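Local atomic coordinates of importin subunit beta-1 (PDB entry 5OWU), a protein that carries proteins into the nucleus as the beta subunit of the import receptor, working through importin alpha, which recognises the classical nuclear localization signal of the cargo. Residues K699-S704 against V750-D756; S177-L181 against I212-R218. All blocks are in the same frame, centred on the assembly; numbering follows the deposited sequence.

Interaction 1: residues K699-S704 against V750-D756; sequences KPAVLS and VLEAVLD
The inter-repeat seam between HEAT 16 and HEAT 17 sets Pro700, Leu703 and Ser704 against Val750, Ala753, Val754 and Asp756, on two helices that run nearly parallel. The segment axes run 11° apart and approach to 7.7 Å, a close spacing consistent with the small Ala753 at the interface. Its methyl enters the neighbouring helix surface, with CB 3.7 Å from Pro700 CB and equally near Leu703 CB, while Pro700 O lies 3.1 Å from the same Ala753 CB. Leu703, its CG anti to the carbonyl carbon (chi1 -68°), sends CD1 alongside the like-pointing Val754, 3.9 Å from CG2. At the N-terminal end of the pair, the extended aliphatic chain of Lys699 passes obliquely over Val750, CE meeting CG1. The polar element closes the other end: Ser704 OG donates to Asp756 OD2 at 2.9 Å, using the anti lone pair of that oxygen, the one turned away from OD1. An alanine in place of Ser704 would remove the hydroxyl and would probably leave the Asp756 carboxylate without this mate and freer to turn. Around this pair, helix 718-732 packs through Ala731 on Leu703, Val750 and Val754, while Phe782, on helix 776-788 of HEAT 18, touches Val754, and Tyr746, earlier on helix 741-764, touches Lys699 and Pro700.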
loop_
_atom_site.group_PDB
_atom_site.type_symbol
_atom_site.label_atom_id
_atom_site.label_comp_id
_atom_site.label_asym_id
_atom_site.label_seq_id
_atom_site.Cartn_x
_atom_site.Cartn_y
_atom_site.Cartn_z
ATOM N N LYS A 699 6.622 -5.518 17.068
ATOM C CA LYS A 699 7.084 -4.369 17.846
ATOM C C LYS A 699 5.955 -3.397 18.176
ATOM O O LYS A 699 5.760 -3.091 19.365
ATOM C CB LYS A 699 8.231 -3.679 17.099
ATOM C CG LYS A 699 8.645 -2.333 17.665
ATOM C CD LYS A 699 10.110 -2.025 17.350
ATOM C CE LYS A 699 10.351 -0.532 17.213
ATOM N NZ LYS A 699 11.791 -0.160 17.368
ATOM N N PRO A 700 5.186 -2.879 17.214
ATOM C CA PRO A 700 4.094 -1.964 17.594
ATOM C C PRO A 700 3.080 -2.593 18.538
ATOM O O PRO A 700 2.692 -1.966 19.536
ATOM C CB PRO A 700 3.473 -1.577 16.240
ATOM C CG PRO A 700 3.990 -2.583 15.254
ATOM C CD PRO A 700 5.322 -3.008 15.754
ATOM N N ALA A 701 2.660 -3.831 18.269
ATOM C CA ALA A 701 1.685 -4.494 19.128
ATOM C C ALA A 701 2.135 -4.473 20.587
ATOM O O ALA A 701 1.404 -4.013 21.475
ATOM C CB ALA A 701 1.466 -5.930 18.653
ATOM N N VAL A 702 3.359 -4.929 20.845
ATOM C CA VAL A 702 3.851 -4.948 22.220
ATOM C C VAL A 702 3.851 -3.539 22.798
ATOM O O VAL A 702 3.385 -3.315 23.924
ATOM C CB VAL A 702 5.240 -5.605 22.279
ATOM C CG1 VAL A 702 5.818 -5.530 23.682
ATOM C CG2 VAL A 702 5.125 -7.055 21.841
ATOM N N LEU A 703 4.329 -2.555 22.033
ATOM C CA LEU A 703 4.314 -1.196 22.557
ATOM C C LEU A 703 2.901 -0.823 22.985
ATOM O O LEU A 703 2.674 -0.383 24.122
ATOM C CB LEU A 703 4.857 -0.215 21.516
ATOM C CG LEU A 703 6.352 -0.328 21.183
ATOM C CD1 LEU A 703 6.721 0.647 20.077
ATOM C CD2 LEU A 703 7.233 -0.085 22.401
ATOM N N SER A 704 1.919 -1.084 22.117
ATOM C CA SER A 704 0.556 -0.694 22.444
ATOM C C SER A 704 0.087 -1.387 23.712
ATOM O O SER A 704 -0.588 -0.772 24.549
ATOM C CB SER A 704 -0.384 -1.012 21.282
ATOM O OG SER A 704 -0.029 -0.255 20.146
ATOM N N VAL A 750 4.588 2.153 14.144
ATOM C CA VAL A 750 5.379 2.202 15.372
ATOM C C VAL A 750 5.026 3.444 16.183
ATOM O O VAL A 750 4.807 3.370 17.398
ATOM C CB VAL A 750 6.882 2.142 15.041
ATOM C CG1 VAL A 750 7.736 2.247 16.311
ATOM C CG2 VAL A 750 7.208 0.849 14.302
ATOM N N LEU A 751 4.951 4.604 15.525
ATOM C CA LEU A 751 4.643 5.834 16.251
ATOM C C LEU A 751 3.232 5.798 16.832
ATOM O O LEU A 751 3.002 6.280 17.950
ATOM C CB LEU A 751 4.824 7.047 15.336
ATOM C CG LEU A 751 6.267 7.313 14.886
ATOM C CD1 LEU A 751 6.323 8.414 13.834
ATOM C CD2 LEU A 751 7.152 7.680 16.076
ATOM N N GLU A 752 2.276 5.226 16.097
ATOM C CA GLU A 752 0.926 5.078 16.634
ATOM C C GLU A 752 0.932 4.212 17.892
ATOM O O GLU A 752 0.219 4.503 18.864
ATOM C CB GLU A 752 0.001 4.483 15.569
ATOM C CG GLU A 752 -0.331 5.449 14.442
ATOM C CD GLU A 752 -1.129 4.817 13.321
ATOM O OE1 GLU A 752 -1.109 3.575 13.187
ATOM O OE2 GLU A 752 -1.771 5.576 12.566
ATOM N N ALA A 753 1.740 3.142 17.893
ATOM C CA ALA A 753 1.846 2.297 19.081
ATOM C C ALA A 753 2.490 3.044 20.241
ATOM O O ALA A 753 2.105 2.853 21.402
ATOM C CB ALA A 753 2.646 1.033 18.770
ATOM N N VAL A 754 3.486 3.887 19.956
ATOM C CA VAL A 754 4.076 4.690 21.022
ATOM C C VAL A 754 3.014 5.602 21.622
ATOM O O VAL A 754 2.920 5.754 22.848
ATOM C CB VAL A 754 5.295 5.474 20.497
ATOM C CG1 VAL A 754 5.788 6.498 21.529
ATOM C CG2 VAL A 754 6.426 4.504 20.147
ATOM N N LEU A 755 2.167 6.193 20.771
ATOM C CA LEU A 755 1.073 7.015 21.281
ATOM C C LEU A 755 0.162 6.212 22.205
ATOM O O LEU A 755 -0.221 6.695 23.279
ATOM C CB LEU A 755 0.276 7.610 20.120
ATOM C CG LEU A 755 -0.922 8.495 20.488
ATOM C CD1 LEU A 755 -0.532 9.612 21.445
ATOM C CD2 LEU A 755 -1.539 9.066 19.208
ATOM N N ASP A 756 -0.197 4.982 21.805
ATOM C CA ASP A 756 -0.967 4.111 22.698
ATOM C C ASP A 756 -0.263 3.958 24.045
ATOM O O ASP A 756 -0.880 4.087 25.114
ATOM C CB ASP A 756 -1.158 2.723 22.072
ATOM C CG ASP A 756 -2.157 2.710 20.930
ATOM O OD1 ASP A 756 -2.976 3.640 20.834
ATOM O OD2 ASP A 756 -2.127 1.741 20.143
#

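Interaction 2: residues S177-L181 against I212-R218; sequences SNNIL and IKNNMER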
loop_
_atom_site.group_PDB
_atom_site.type_symbol
_atom_site.label_atom_id
_atom_site.label_comp_id
_atom_site.label_asym_id
_atom_site.label_seq_id
_atom_site.Cartn_x
_atom_site.Cartn_y
_atom_site.Cartn_z
ATOM N N SER A 177 23.530 14.554 -14.345
ATOM C CA SER A 177 22.309 14.414 -15.138
ATOM C C SER A 177 22.557 14.728 -16.613
ATOM O O SER A 177 22.133 13.972 -17.501
ATOM C CB SER A 177 21.202 15.299 -14.559
ATOM O OG SER A 177 21.595 16.656 -14.485
ATOM N N ASN A 178 23.266 15.823 -16.899
ATOM C CA ASN A 178 23.524 16.173 -18.294
ATOM C C ASN A 178 24.013 14.945 -19.058
ATOM O O ASN A 178 23.370 14.483 -20.010
ATOM C CB ASN A 178 24.547 17.315 -18.388
ATOM C CG ASN A 178 24.017 18.639 -17.857
ATOM O OD1 ASN A 178 22.812 18.839 -17.720
ATOM N ND2 ASN A 178 24.930 19.564 -17.579
ATOM N N ASN A 179 25.114 14.348 -18.589
ATOM C CA ASN A 179 25.717 13.252 -19.343
ATOM C C ASN A 179 24.820 12.023 -19.334
ATOM O O ASN A 179 24.690 11.333 -20.356
ATOM C CB ASN A 179 27.092 12.927 -18.771
ATOM C CG ASN A 179 28.118 13.965 -19.138
ATOM O OD1 ASN A 179 28.129 14.451 -20.266
ATOM N ND2 ASN A 179 28.976 14.325 -18.188
ATOM N N ILE A 180 24.152 11.764 -18.211
ATOM C CA ILE A 180 23.210 10.652 -18.183
ATOM C C ILE A 180 22.201 10.827 -19.307
ATOM O O ILE A 180 22.011 9.934 -20.144
ATOM C CB ILE A 180 22.538 10.552 -16.801
ATOM C CG1 ILE A 180 23.577 10.132 -15.758
ATOM C CG2 ILE A 180 21.347 9.575 -16.822
ATOM C CD1 ILE A 180 23.053 10.105 -14.334
ATOM N N LEU A 181 21.626 12.028 -19.415
ATOM C CA LEU A 181 20.617 12.231 -20.445
ATOM C C LEU A 181 21.222 12.057 -21.825
ATOM O O LEU A 181 20.635 11.388 -22.688
ATOM C CB LEU A 181 19.963 13.600 -20.292
ATOM C CG LEU A 181 18.861 13.643 -19.232
ATOM C CD1 LEU A 181 18.385 15.065 -19.030
ATOM C CD2 LEU A 181 17.678 12.733 -19.604
ATOM N N ILE A 212 16.608 14.599 -12.928
ATOM C CA ILE A 212 16.797 15.536 -14.025
ATOM C C ILE A 212 15.974 16.808 -13.826
ATOM O O ILE A 212 15.672 17.497 -14.788
ATOM C CB ILE A 212 16.489 14.868 -15.381
ATOM C CG1 ILE A 212 14.995 14.563 -15.535
ATOM C CG2 ILE A 212 17.283 13.569 -15.525
ATOM C CD1 ILE A 212 14.603 14.138 -16.939
ATOM N N LYS A 213 15.612 17.133 -12.579
ATOM C CA LYS A 213 14.873 18.369 -12.318
ATOM C C LYS A 213 15.560 19.567 -12.961
ATOM O O LYS A 213 14.925 20.372 -13.654
ATOM C CB LYS A 213 14.733 18.597 -10.812
ATOM C CG LYS A 213 14.096 17.450 -10.046
ATOM C CD LYS A 213 12.836 17.883 -9.306
ATOM C CE LYS A 213 12.564 16.983 -8.104
ATOM N NZ LYS A 213 12.538 15.537 -8.467
ATOM N N ASN A 214 16.868 19.706 -12.735
ATOM C CA ASN A 214 17.586 20.856 -13.271
ATOM C C ASN A 214 17.503 20.904 -14.789
ATOM O O ASN A 214 17.426 21.993 -15.368
ATOM C CB ASN A 214 19.042 20.824 -12.808
ATOM C CG ASN A 214 19.175 21.002 -11.307
ATOM O OD1 ASN A 214 18.290 21.562 -10.658
ATOM N ND2 ASN A 214 20.281 20.529 -10.748
ATOM N N ASN A 215 17.489 19.743 -15.446
ATOM C CA ASN A 215 17.340 19.715 -16.899
ATOM C C ASN A 215 15.919 20.082 -17.316
ATOM O O ASN A 215 15.724 20.822 -18.286
ATOM C CB ASN A 215 17.706 18.332 -17.439
ATOM C CG ASN A 215 19.088 17.891 -17.018
ATOM O OD1 ASN A 215 19.265 17.290 -15.956
ATOM N ND2 ASN A 215 20.081 18.179 -17.853
ATOM N N MET A 216 14.913 19.575 -16.594
ATOM C CA MET A 216 13.520 19.865 -16.933
ATOM C C MET A 216 13.177 21.335 -16.730
ATOM O O MET A 216 12.283 21.861 -17.405
ATOM C CB MET A 216 12.588 18.976 -16.103
ATOM C CG MET A 216 12.643 17.492 -16.466
ATOM S SD MET A 216 11.935 17.145 -18.095
ATOM C CE MET A 216 13.375 17.262 -19.158
ATOM N N GLU A 217 13.871 22.018 -15.826
ATOM C CA GLU A 217 13.651 23.448 -15.657
ATOM C C GLU A 217 14.254 24.275 -16.785
ATOM O O GLU A 217 14.047 25.493 -16.803
ATOM C CB GLU A 217 14.215 23.899 -14.310
ATOM C CG GLU A 217 13.502 23.268 -13.119
ATOM C CD GLU A 217 14.161 23.593 -11.794
ATOM O OE1 GLU A 217 15.306 24.095 -11.797
ATOM O OE2 GLU A 217 13.528 23.342 -10.746
ATOM N N ARG A 218 14.975 23.662 -17.722
ATOM C CA ARG A 218 15.512 24.356 -18.886
ATOM C C ARG A 218 14.596 24.084 -20.068
ATOM O O ARG A 218 14.449 22.932 -20.487
ATOM C CB ARG A 218 16.937 23.905 -19.203
ATOM C CG ARG A 218 17.936 24.205 -18.104
ATOM C CD ARG A 218 19.230 23.437 -18.303
ATOM N NE ARG A 218 19.993 23.365 -17.064
ATOM C CZ ARG A 218 20.949 22.475 -16.819
ATOM N NH1 ARG A 218 21.275 21.566 -17.731
ATOM N NH2 ARG A 218 21.581 22.493 -15.655
#
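Asn215 faces the first turn of helix 177-188 and divides its amide between two consecutive residues there, Ser177 and Asn178, an example of how one side chain can bridge the start of one helix to a short helix in the connection that follows. Among the polar contacts, Asn215 ND2 donates to Asn178 OD1 over 2.8 Å, lying in the carbonyl plane of Asn178, although the N-H...O angle is only 134°. The two amide planes stand 82° apart, almost perpendicular. Asn178 OD1 accepts a second bond from Arg218 NH1, 3.1 Å away and somewhat straighter; this oxygen sits at the guanidinium edge, close to its plane. At the other end of the Asn215 amide, OD1 comes within 2.8 Å of Ser177 OG, but the hydroxyl also has Val174 O within reach, and its one proton may go to either oxygen. Ser177 holds OG between its backbone N and carbonyl carbon (chi1 57°), which brings the hydroxyl to Asn215.

The charged partner of the group is Glu221: OE2 makes a salt bridge with Arg218 NH1 and OE1 accepts from Asn215 ND2. Both donors to Asn178 OD1 are therefore shared with one carboxylate, which probably helps fix their orientation.

Apolar contact comes from Leu181, one turn on from Ser177. Its CD1 lies 3.5 Å from Asn215 CG, and the same methyl meets Ile212 CG2 at 4.0 Å, the two branched side chains crossing at about a right angle. Ile212 continues this packing onto Tyr255 of helix 238-255 and Leu225 of helix 219-233.

Ile212 is the N-cap of the short helix 213-216 and Arg218 that of helix 219-233. Within the HEAT solenoid this is a contact between a repeat and the connection after it: the start of HEAT 5 meets the segment leading into HEAT 6.

Overall arrangement
Followed from the N terminus, the chain first meets interaction 2, where the start of helix 177-188 in HEAT 5 is joined by residues 212-218, just after that repeat has ended; the 30 intervening residues are mostly helical. Interaction 1 closes a second loop, of 45 residues, between helix 698-713 of HEAT 16 and helix 741-764 of HEAT 17. The loops are in series: neither nests within nor crosses the other, and about 24 Å separates their nearest atoms, with centres 43 Å apart. Both illustrate how a solenoid is built from contacts between elements that follow one another along the chain, interaction 1 joining successive repeats directly and interaction 2 joining a repeat to the connection after it.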